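PDB 1QYI: hypothetical protein from Staphylococcus aureus subsp. aureus, which is of unknown function but is probably a hydrolase of the haloacid dehalogenase (HAD) superfamily. Local coordinates for residues 205-208 / 209-212; 214-217 / 218-221; 239-242 / 243-246; 247-251 / 252-256. All coordinates share one frame; numbering follows the deposited sequence.

Interaction 1 of 4, residues 205-208 / 209-212; sequences TGYI and YQEI
Y209 closes a type I beta turn that begins at G206: its backbone N donates to G206 O at 3.0 Å in a nearly straight bond (168° at the hydrogen), reaching the acceptor from above the carbonyl plane. With CG beside its own backbone N (chi1 -63°), the Y209 ring swings back along the turn. One face receives the methyl I208 CG2, 3.8 Å from the ring centroid, a CH-pi contact displaced toward the rim. The CD2 edge of the ring meets backbone oxygens near its plane, with Y209 CD2 3.4 Å from T205 O.

Q210 follows with a weak bond from its N to Y207 O (3.2 Å). Its side chain, extended beyond CG, reaches the Y207 ring obliquely: Q210 CD lies 4.1 Å from Y207 CD1, the amide and ring planes 54° apart, so the two groups touch without stacking. E211 bends at chi2, and its OE1 comes to 4.1 Å from I208 CG1, a carboxylate oxygen beside an aliphatic branch.

The turn belongs to the loop joining helix 172-195 to helix 217-229. I208 packs on V247 and P248 of helix 242-252 and on Y185 of helix 172-195, while R17 of helix 16-31 donates to Q210 O.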
loop_
_atom_site.group_PDB
_atom_site.type_symbol
_atom_site.label_atom_id
_atom_site.label_comp_id
_atom_site.label_asym_id
_atom_site.label_seq_id
_atom_site.Cartn_x
_atom_site.Cartn_y
_atom_site.Cartn_z
ATOM N N THR A 205 14.052 3.889 11.290
ATOM C CA THR A 205 13.243 3.283 12.331
ATOM C C THR A 205 11.958 2.626 11.830
ATOM O O THR A 205 11.421 1.721 12.472
ATOM C CB THR A 205 12.917 4.327 13.377
ATOM O OG1 THR A 205 12.446 5.513 12.733
ATOM C CG2 THR A 205 14.171 4.680 14.168
ATOM N N GLY A 206 11.473 3.077 10.677
ATOM C CA GLY A 206 10.268 2.508 10.112
ATOM C C GLY A 206 8.991 3.291 10.366
ATOM O O GLY A 206 8.460 3.312 11.481
ATOM N N TYR A 207 8.483 3.921 9.314
ATOM C CA TYR A 207 7.265 4.699 9.408
ATOM C C TYR A 207 6.051 3.823 9.667
ATOM O O TYR A 207 4.913 4.291 9.608
ATOM C CB TYR A 207 7.081 5.521 8.131
ATOM C CG TYR A 207 8.090 6.638 8.033
ATOM C CD1 TYR A 207 7.918 7.820 8.757
ATOM C CD2 TYR A 207 9.253 6.486 7.287
ATOM C CE1 TYR A 207 8.884 8.821 8.745
ATOM C CE2 TYR A 207 10.225 7.485 7.273
ATOM C CZ TYR A 207 10.028 8.646 8.007
ATOM O OH TYR A 207 10.990 9.627 8.012
ATOM N N ILE A 208 6.288 2.544 9.934
ATOM C CA ILE A 208 5.187 1.639 10.227
ATOM C C ILE A 208 4.759 1.992 11.641
ATOM O O ILE A 208 3.614 1.782 12.031
ATOM C CB ILE A 208 5.631 0.146 10.164
ATOM C CG1 ILE A 208 4.412 -0.757 10.295
ATOM C CG2 ILE A 208 6.614 -0.180 11.298
ATOM C CD1 ILE A 208 4.729 -2.213 10.050
ATOM N N TYR A 209 5.699 2.551 12.397
ATOM C CA TYR A 209 5.442 2.970 13.766
ATOM C C TYR A 209 4.848 4.378 13.839
ATOM O O TYR A 209 4.423 4.813 14.901
ATOM C CB TYR A 209 6.737 2.913 14.569
ATOM C CG TYR A 209 7.307 1.534 14.693
ATOM C CD1 TYR A 209 6.770 0.611 15.587
ATOM C CD2 TYR A 209 8.430 1.164 13.953
ATOM C CE1 TYR A 209 7.356 -0.645 15.752
ATOM C CE2 TYR A 209 9.014 -0.087 14.105
ATOM C CZ TYR A 209 8.479 -0.988 15.009
ATOM O OH TYR A 209 9.086 -2.220 15.184
ATOM N N GLN A 210 4.821 5.091 12.719
ATOM C CA GLN A 210 4.263 6.439 12.715
ATOM C C GLN A 210 3.143 6.487 11.701
ATOM O O GLN A 210 3.039 7.424 10.907
ATOM C CB GLN A 210 5.325 7.474 12.344
ATOM C CG GLN A 210 6.675 7.197 12.972
ATOM C CD GLN A 210 7.628 8.355 12.836
ATOM O OE1 GLN A 210 8.821 8.213 13.082
ATOM N NE2 GLN A 210 7.104 9.518 12.462
ATOM N N GLU A 211 2.304 5.459 11.734
ATOM C CA GLU A 211 1.181 5.334 10.820
ATOM C C GLU A 211 0.145 6.437 11.097
ATOM O O GLU A 211 -0.067 6.851 12.241
ATOM C CB GLU A 211 0.568 3.935 10.983
ATOM C CG GLU A 211 -0.187 3.400 9.770
ATOM C CD GLU A 211 0.723 2.819 8.680
ATOM O OE1 GLU A 211 1.538 1.922 8.973
ATOM O OE2 GLU A 211 0.615 3.248 7.516
ATOM N N ILE A 212 -0.473 6.922 10.025
ATOM C CA ILE A 212 -1.489 7.971 10.088
ATOM C C ILE A 212 -2.806 7.428 10.666
ATOM O O ILE A 212 -3.460 6.572 10.073
ATOM C CB ILE A 212 -1.756 8.567 8.683
ATOM C CG1 ILE A 212 -0.861 7.904 7.634
ATOM C CG2 ILE A 212 -1.431 10.044 8.687
ATOM C CD1 ILE A 212 -1.054 6.379 7.440
#

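Interaction 2 of 4, residues 214-217 / 218-221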
loop_
_atom_site.group_PDB
_atom_site.type_symbol
_atom_site.label_atom_id
_atom_site.label_comp_id
_atom_site.label_asym_id
_atom_site.label_seq_id
_atom_site.Cartn_x
_atom_site.Cartn_y
_atom_site.Cartn_z
ATOM N N LEU A 214 -6.747 7.480 11.800
ATOM C CA LEU A 214 -7.966 8.072 11.265
ATOM C C LEU A 214 -8.806 8.605 12.423
ATOM O O LEU A 214 -9.430 9.661 12.313
ATOM C CB LEU A 214 -8.751 7.042 10.447
ATOM C CG LEU A 214 -8.224 6.654 9.056
ATOM C CD1 LEU A 214 -8.897 5.363 8.632
ATOM C CD2 LEU A 214 -8.486 7.757 8.030
ATOM N N ARG A 215 -8.796 7.878 13.537
ATOM C CA ARG A 215 -9.534 8.277 14.730
ATOM C C ARG A 215 -8.655 8.156 15.983
ATOM O O ARG A 215 -7.954 7.160 16.159
ATOM C CB ARG A 215 -10.778 7.404 14.889
ATOM C CG ARG A 215 -11.902 7.760 13.945
ATOM C CD ARG A 215 -13.126 8.202 14.721
ATOM N NE ARG A 215 -13.112 9.618 15.054
ATOM C CZ ARG A 215 -13.808 10.140 16.056
ATOM N NH1 ARG A 215 -14.556 9.357 16.817
ATOM N NH2 ARG A 215 -13.769 11.443 16.288
ATOM N N PRO A 216 -8.692 9.167 16.876
ATOM C CA PRO A 216 -7.891 9.151 18.107
ATOM C C PRO A 216 -7.977 7.793 18.767
ATOM O O PRO A 216 -9.062 7.343 19.105
ATOM C CB PRO A 216 -8.542 10.234 18.960
ATOM C CG PRO A 216 -9.029 11.207 17.945
ATOM C CD PRO A 216 -9.603 10.326 16.860
ATOM N N VAL A 217 -6.833 7.147 18.953
ATOM C CA VAL A 217 -6.778 5.818 19.553
ATOM C C VAL A 217 -7.456 5.723 20.919
ATOM O O VAL A 217 -8.201 4.774 21.192
ATOM C CB VAL A 217 -5.321 5.359 19.672
ATOM C CG1 VAL A 217 -5.251 3.945 20.215
ATOM C CG2 VAL A 217 -4.663 5.443 18.308
ATOM N N ASP A 218 -7.198 6.705 21.777
ATOM C CA ASP A 218 -7.791 6.724 23.108
ATOM C C ASP A 218 -9.322 6.668 23.033
ATOM O O ASP A 218 -9.974 6.151 23.943
ATOM C CB ASP A 218 -7.329 7.974 23.857
ATOM C CG ASP A 218 -7.875 9.247 23.250
ATOM O OD1 ASP A 218 -8.027 9.303 22.011
ATOM O OD2 ASP A 218 -8.140 10.198 24.015
ATOM N N GLU A 219 -9.888 7.195 21.948
ATOM C CA GLU A 219 -11.340 7.187 21.744
ATOM C C GLU A 219 -11.826 5.828 21.229
ATOM O O GLU A 219 -12.902 5.369 21.618
ATOM C CB GLU A 219 -11.742 8.278 20.748
ATOM C CG GLU A 219 -12.562 9.416 21.338
ATOM C CD GLU A 219 -12.900 10.495 20.309
ATOM O OE1 GLU A 219 -11.972 11.213 19.869
ATOM O OE2 GLU A 219 -14.089 10.615 19.932
ATOM N N VAL A 220 -11.042 5.190 20.356
ATOM C CA VAL A 220 -11.428 3.885 19.822
ATOM C C VAL A 220 -11.182 2.787 20.854
ATOM O O VAL A 220 -11.849 1.760 20.831
ATOM C CB VAL A 220 -10.669 3.517 18.502
ATOM C CG1 VAL A 220 -10.561 4.724 17.601
ATOM C CG2 VAL A 220 -9.314 2.933 18.814
ATOM N N LYS A 221 -10.236 3.005 21.762
ATOM C CA LYS A 221 -9.950 2.010 22.783
ATOM C C LYS A 221 -11.143 1.858 23.720
ATOM O O LYS A 221 -11.308 0.817 24.354
ATOM C CB LYS A 221 -8.711 2.392 23.590
ATOM C CG LYS A 221 -7.379 2.096 22.923
ATOM C CD LYS A 221 -6.243 2.692 23.748
ATOM C CE LYS A 221 -4.874 2.350 23.172
ATOM N NZ LYS A 221 -3.773 3.107 23.843
#
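R215 reaches E219 because its chain bends at chi2 (-118°) and again at chi3 (86°), whereas E219 runs extended beyond CG. The guanidinium and carboxylate planes stand 76° apart, so the groups do not pair in the flat, two-pronged manner. R215 NH1 instead meets E219 OE2 at 3.4 Å in a salt bridge whose hydrogen bond is weak. R215 also touches a crystal neighbour, and the lattice may have a part in this pose. Nearer the backbone, R215 CB packs against V220 CG1 at 3.8 Å.

P216 holds the N-cap position of helix 217-229, which in this Rossmann-like HAD domain leads into the parallel strand 233-237. Its carbonyl oxygen is gripped twice. E219 N approaches P216 O from above the carbonyl plane at 3.0 Å, and V220 N reaches the same oxygen within that plane at 3.2 Å. The proline ring lies alongside the E219 side chain, pointing the same way, with P216 CG 3.5 Å from E219 OE1. On D218 the CG branch sits between backbone N and carbonyl carbon, which turns OD1 back toward P216 CB.

One residue on, K221 N donates to V217 O at 2.8 Å, repeating the i to i+4 pattern that V220 N opens on P216 O. The extended K221 chain then slants across V217, with K221 CE 3.4 Å from V217 CG1, before NZ makes a weak hydrogen bond to L252 O. L254, from the loop after helix 242-252, rests on both V217 and V220.

Interaction 3 of 4, residues 239-242 / 243-246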
loop_
_atom_site.group_PDB
_atom_site.type_symbol
_atom_site.label_atom_id
_atom_site.label_comp_id
_atom_site.label_asym_id
_atom_site.label_seq_id
_atom_site.Cartn_x
_atom_site.Cartn_y
_atom_site.Cartn_z
ATOM N N GLY A 239 -6.000 -6.158 3.712
ATOM C CA GLY A 239 -5.189 -6.488 2.553
ATOM C C GLY A 239 -3.717 -6.332 2.888
ATOM O O GLY A 239 -2.843 -6.655 2.085
ATOM N N ARG A 240 -3.448 -5.817 4.085
ATOM C CA ARG A 240 -2.089 -5.619 4.567
ATOM C C ARG A 240 -1.468 -6.949 4.992
ATOM O O ARG A 240 -2.170 -7.842 5.476
ATOM C CB ARG A 240 -2.090 -4.698 5.791
ATOM C CG ARG A 240 -2.570 -3.279 5.558
ATOM C CD ARG A 240 -2.394 -2.471 6.832
ATOM N NE ARG A 240 -2.456 -1.035 6.595
ATOM C CZ ARG A 240 -1.658 -0.151 7.184
ATOM N NH1 ARG A 240 -0.730 -0.548 8.050
ATOM N NH2 ARG A 240 -1.791 1.135 6.900
ATOM N N PRO A 241 -0.150 -7.111 4.796
ATOM C CA PRO A 241 0.458 -8.375 5.221
ATOM C C PRO A 241 0.517 -8.426 6.756
ATOM O O PRO A 241 0.180 -7.448 7.444
ATOM C CB PRO A 241 1.844 -8.340 4.566
ATOM C CG PRO A 241 2.134 -6.868 4.437
ATOM C CD PRO A 241 0.790 -6.329 3.972
ATOM N N TYR A 242 0.959 -9.559 7.286
ATOM C CA TYR A 242 1.041 -9.766 8.730
ATOM C C TYR A 242 1.682 -8.664 9.549
ATOM O O TYR A 242 1.075 -8.142 10.476
ATOM C CB TYR A 242 1.782 -11.065 9.048
ATOM C CG TYR A 242 1.898 -11.314 10.535
ATOM C CD1 TYR A 242 0.755 -11.586 11.305
ATOM C CD2 TYR A 242 3.136 -11.280 11.177
ATOM C CE1 TYR A 242 0.844 -11.823 12.676
ATOM C CE2 TYR A 242 3.241 -11.515 12.546
ATOM C CZ TYR A 242 2.090 -11.789 13.290
ATOM O OH TYR A 242 2.193 -12.042 14.642
ATOM N N THR A 243 2.923 -8.332 9.223
ATOM C CA THR A 243 3.648 -7.326 9.972
ATOM C C THR A 243 3.046 -5.927 9.887
ATOM O O THR A 243 2.992 -5.205 10.885
ATOM C CB THR A 243 5.093 -7.249 9.497
ATOM O OG1 THR A 243 5.132 -6.625 8.202
ATOM C CG2 THR A 243 5.677 -8.656 9.398
ATOM N N GLU A 244 2.615 -5.540 8.692
ATOM C CA GLU A 244 2.024 -4.227 8.485
ATOM C C GLU A 244 0.706 -4.053 9.230
ATOM O O GLU A 244 0.168 -2.947 9.312
ATOM C CB GLU A 244 1.839 -3.976 6.984
ATOM C CG GLU A 244 3.049 -3.284 6.350
ATOM C CD GLU A 244 3.285 -3.677 4.897
ATOM O OE1 GLU A 244 2.316 -3.640 4.105
ATOM O OE2 GLU A 244 4.444 -4.003 4.546
ATOM N N THR A 245 0.200 -5.156 9.779
ATOM C CA THR A 245 -1.042 -5.164 10.547
ATOM C C THR A 245 -0.731 -5.242 12.047
ATOM O O THR A 245 -1.136 -4.379 12.831
ATOM C CB THR A 245 -1.918 -6.379 10.174
ATOM O OG1 THR A 245 -1.941 -6.522 8.751
ATOM C CG2 THR A 245 -3.333 -6.199 10.686
ATOM N N VAL A 246 -0.012 -6.287 12.443
ATOM C CA VAL A 246 0.339 -6.479 13.847
ATOM C C VAL A 246 1.163 -5.328 14.452
ATOM O O VAL A 246 0.721 -4.701 15.413
ATOM C CB VAL A 246 1.084 -7.822 14.053
ATOM C CG1 VAL A 246 1.771 -7.849 15.412
ATOM C CG2 VAL A 246 0.084 -8.964 13.966
#
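R240 lies over the first turn of helix 242-252 and touches it along much of its length. Its CB sits 3.5 Å from T245 OG1 and also brushes the CB of E244. From CG to NE the chain is extended (chi2 -175°), which carries CD past the E244 carbonyl and brings the guanidinium beyond it. There R240 NH1 donates to E244 O at 2.9 Å, the oxygen lying almost exactly in the guanidinium plane. At the far end, NH2 forms a salt bridge with D9, in a DVDG sequence that matches the first conserved motif of HAD-like hydrolases. The arginine thus ties a helix backbone to that sequence, and two oxygens gripping different nitrogens should restrict rotation of the group.

The E244 carboxylate takes another course: bent at chi2, it crosses P241, with OE1 3.1 Å from P241 CD. T245 OG1 donates to P241 O at 2.7 Å, closing a side-chain bond across the helix start. Y242 O accepts two donors, V246 N at 2.9 Å nearly in line with the carbonyl and T245 N from well above its plane. With CG anti to the backbone N (chi1 180°), the Y242 ring lies against V246, whose CB sits over one face while its CG2 approaches Y242 CE1 at 3.2 Å.

Residues 239-242 follow strand 233-237 of the parallel sheet. Helix 172-195 flanks them, with Y185 against R240 and E244 and L186 against T243, and S267 at the start of helix 266-275 bonds to Y242 N.

Interaction 4 of 4, residues 247-251 / 252-256; sequences VPFEN and LGLLP
F249 and L254 cross at a slant, the methyl L254 CD1 standing over one face of the phenyl ring. It lies 4.3 Å from the F249 centroid and 13° off the ring normal, a CH-pi contact shifted toward the rim. The leucine is also felt closer to its root, where L254 CB comes to 3.7 Å from F249 CD2. A backbone group meets the same ring differently, L255 N lying at its edge and near its plane. F12, from the loop after strand 3-6, adds an edge-to-face ring contact with F249.

The chain can double back in this way because helix 242-252 ends in a Schellman motif. G253 takes a positive phi (90°), and the two defining bonds run from L254 N to F249 O at 2.9 Å and from G253 N to E250 O at 3.1 Å. F249 O is shared further: L255 N reaches it at 3.3 Å from above the carbonyl plane, and G253 N adds a weak bond. Several donors thus converge on a single carbonyl at the end of the helix. One residue earlier, L252 N bonds to P248 O in ordinary helical fashion; P248 itself has no N-H to give, and the helix kinks there.

L255 leans toward the helix on another side. Its CD1 lies 4.2 Å from F249 CB, while the L255 and E250 side chains cross obliquely, with L255 CD2 4.0 Å from E250 OE1, a carboxylate brought round by the bend at chi2 (52°). L254 also touches K221 of helix 217-229.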
loop_
_atom_site.group_PDB
_atom_site.type_symbol
_atom_site.label_atom_id
_atom_site.label_comp_id
_atom_site.label_asym_id
_atom_site.label_seq_id
_atom_site.Cartn_x
_atom_site.Cartn_y
_atom_site.Cartn_z
ATOM N N VAL A 247 2.341 -5.051 13.892
ATOM C CA VAL A 247 3.211 -4.001 14.403
ATOM C C VAL A 247 2.494 -2.683 14.662
ATOM O O VAL A 247 2.586 -2.129 15.758
ATOM C CB VAL A 247 4.394 -3.756 13.447
ATOM C CG1 VAL A 247 5.311 -2.679 13.997
ATOM C CG2 VAL A 247 5.164 -5.053 13.247
ATOM N N PRO A 248 1.765 -2.162 13.664
ATOM C CA PRO A 248 1.057 -0.893 13.865
ATOM C C PRO A 248 0.067 -0.971 15.032
ATOM O O PRO A 248 0.120 -0.162 15.957
ATOM C CB PRO A 248 0.356 -0.667 12.527
ATOM C CG PRO A 248 1.237 -1.401 11.547
ATOM C CD PRO A 248 1.585 -2.657 12.289
ATOM N N PHE A 249 -0.829 -1.954 14.986
ATOM C CA PHE A 249 -1.823 -2.125 16.041
ATOM C C PHE A 249 -1.173 -2.338 17.400
ATOM O O PHE A 249 -1.672 -1.871 18.427
ATOM C CB PHE A 249 -2.763 -3.296 15.718
ATOM C CG PHE A 249 -3.961 -2.902 14.888
ATOM C CD1 PHE A 249 -3.802 -2.235 13.677
ATOM C CD2 PHE A 249 -5.249 -3.204 15.314
ATOM C CE1 PHE A 249 -4.907 -1.875 12.905
ATOM C CE2 PHE A 249 -6.361 -2.847 14.544
ATOM C CZ PHE A 249 -6.181 -2.181 13.337
ATOM N N GLU A 250 -0.055 -3.046 17.392
ATOM C CA GLU A 250 0.705 -3.334 18.597
ATOM C C GLU A 250 1.208 -2.023 19.204
ATOM O O GLU A 250 0.885 -1.699 20.345
ATOM C CB GLU A 250 1.861 -4.264 18.216
ATOM C CG GLU A 250 3.074 -4.207 19.104
ATOM C CD GLU A 250 2.739 -4.369 20.556
ATOM O OE1 GLU A 250 2.026 -5.336 20.893
ATOM O OE2 GLU A 250 3.194 -3.527 21.359
ATOM N N ASN A 251 1.980 -1.272 18.424
ATOM C CA ASN A 251 2.534 0.013 18.849
ATOM C C ASN A 251 1.447 0.984 19.323
ATOM O O ASN A 251 1.670 1.768 20.244
ATOM C CB ASN A 251 3.345 0.618 17.687
ATOM C CG ASN A 251 3.674 2.101 17.877
ATOM O OD1 ASN A 251 3.128 2.963 17.185
ATOM N ND2 ASN A 251 4.576 2.397 18.803
ATOM N N LEU A 252 0.268 0.908 18.711
ATOM C CA LEU A 252 -0.836 1.800 19.059
ATOM C C LEU A 252 -1.644 1.388 20.281
ATOM O O LEU A 252 -2.327 2.219 20.883
ATOM C CB LEU A 252 -1.775 1.949 17.866
ATOM C CG LEU A 252 -1.155 2.602 16.630
ATOM C CD1 LEU A 252 -2.062 2.381 15.438
ATOM C CD2 LEU A 252 -0.936 4.084 16.891
ATOM N N GLY A 253 -1.572 0.112 20.647
ATOM C CA GLY A 253 -2.318 -0.371 21.799
ATOM C C GLY A 253 -3.712 -0.871 21.446
ATOM O O GLY A 253 -4.603 -0.886 22.290
ATOM N N LEU A 254 -3.908 -1.293 20.201
ATOM C CA LEU A 254 -5.210 -1.781 19.778
ATOM C C LEU A 254 -5.217 -3.301 19.733
ATOM O O LEU A 254 -6.255 -3.937 19.929
ATOM C CB LEU A 254 -5.561 -1.220 18.399
ATOM C CG LEU A 254 -5.576 0.305 18.277
ATOM C CD1 LEU A 254 -5.763 0.698 16.826
ATOM C CD2 LEU A 254 -6.675 0.894 19.147
ATOM N N LEU A 255 -4.050 -3.880 19.488
ATOM C CA LEU A 255 -3.912 -5.327 19.396
ATOM C C LEU A 255 -4.601 -6.098 20.525
ATOM O O LEU A 255 -5.256 -7.103 20.280
ATOM C CB LEU A 255 -2.431 -5.700 19.337
ATOM C CG LEU A 255 -2.155 -7.094 18.783
ATOM C CD1 LEU A 255 -2.690 -7.184 17.365
ATOM C CD2 LEU A 255 -0.662 -7.367 18.820
ATOM N N PRO A 256 -4.452 -5.643 21.779
ATOM C CA PRO A 256 -5.088 -6.339 22.906
ATOM C C PRO A 256 -6.601 -6.578 22.774
ATOM O O PRO A 256 -7.169 -7.399 23.502
ATOM C CB PRO A 256 -4.734 -5.447 24.096
ATOM C CG PRO A 256 -3.356 -4.969 23.732
ATOM C CD PRO A 256 -3.519 -4.607 22.264
#

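Overall arrangement
Interactions 3 and 4 hold the two ends of helix 242-252. The first end is mainly polar, an arginine linking backbone to an aspartate of the probable first HAD motif; the last is a glycine cap with aromatic and leucine packing. Both are partly buried, as is interaction 1, a loop turn lying against that helix: Y209 packs on V247, and E211 OE2 pairs with R240 NH2 at 3.3 Å, a long, weak contact. Interaction 2 is at the surface, its centre about 22 Å from that of the chain, with a salt bridge whose hydrogen bond is weak. It meets interaction 4, where K221 CE touches G253 O, whereas interactions 2 and 3 do not touch.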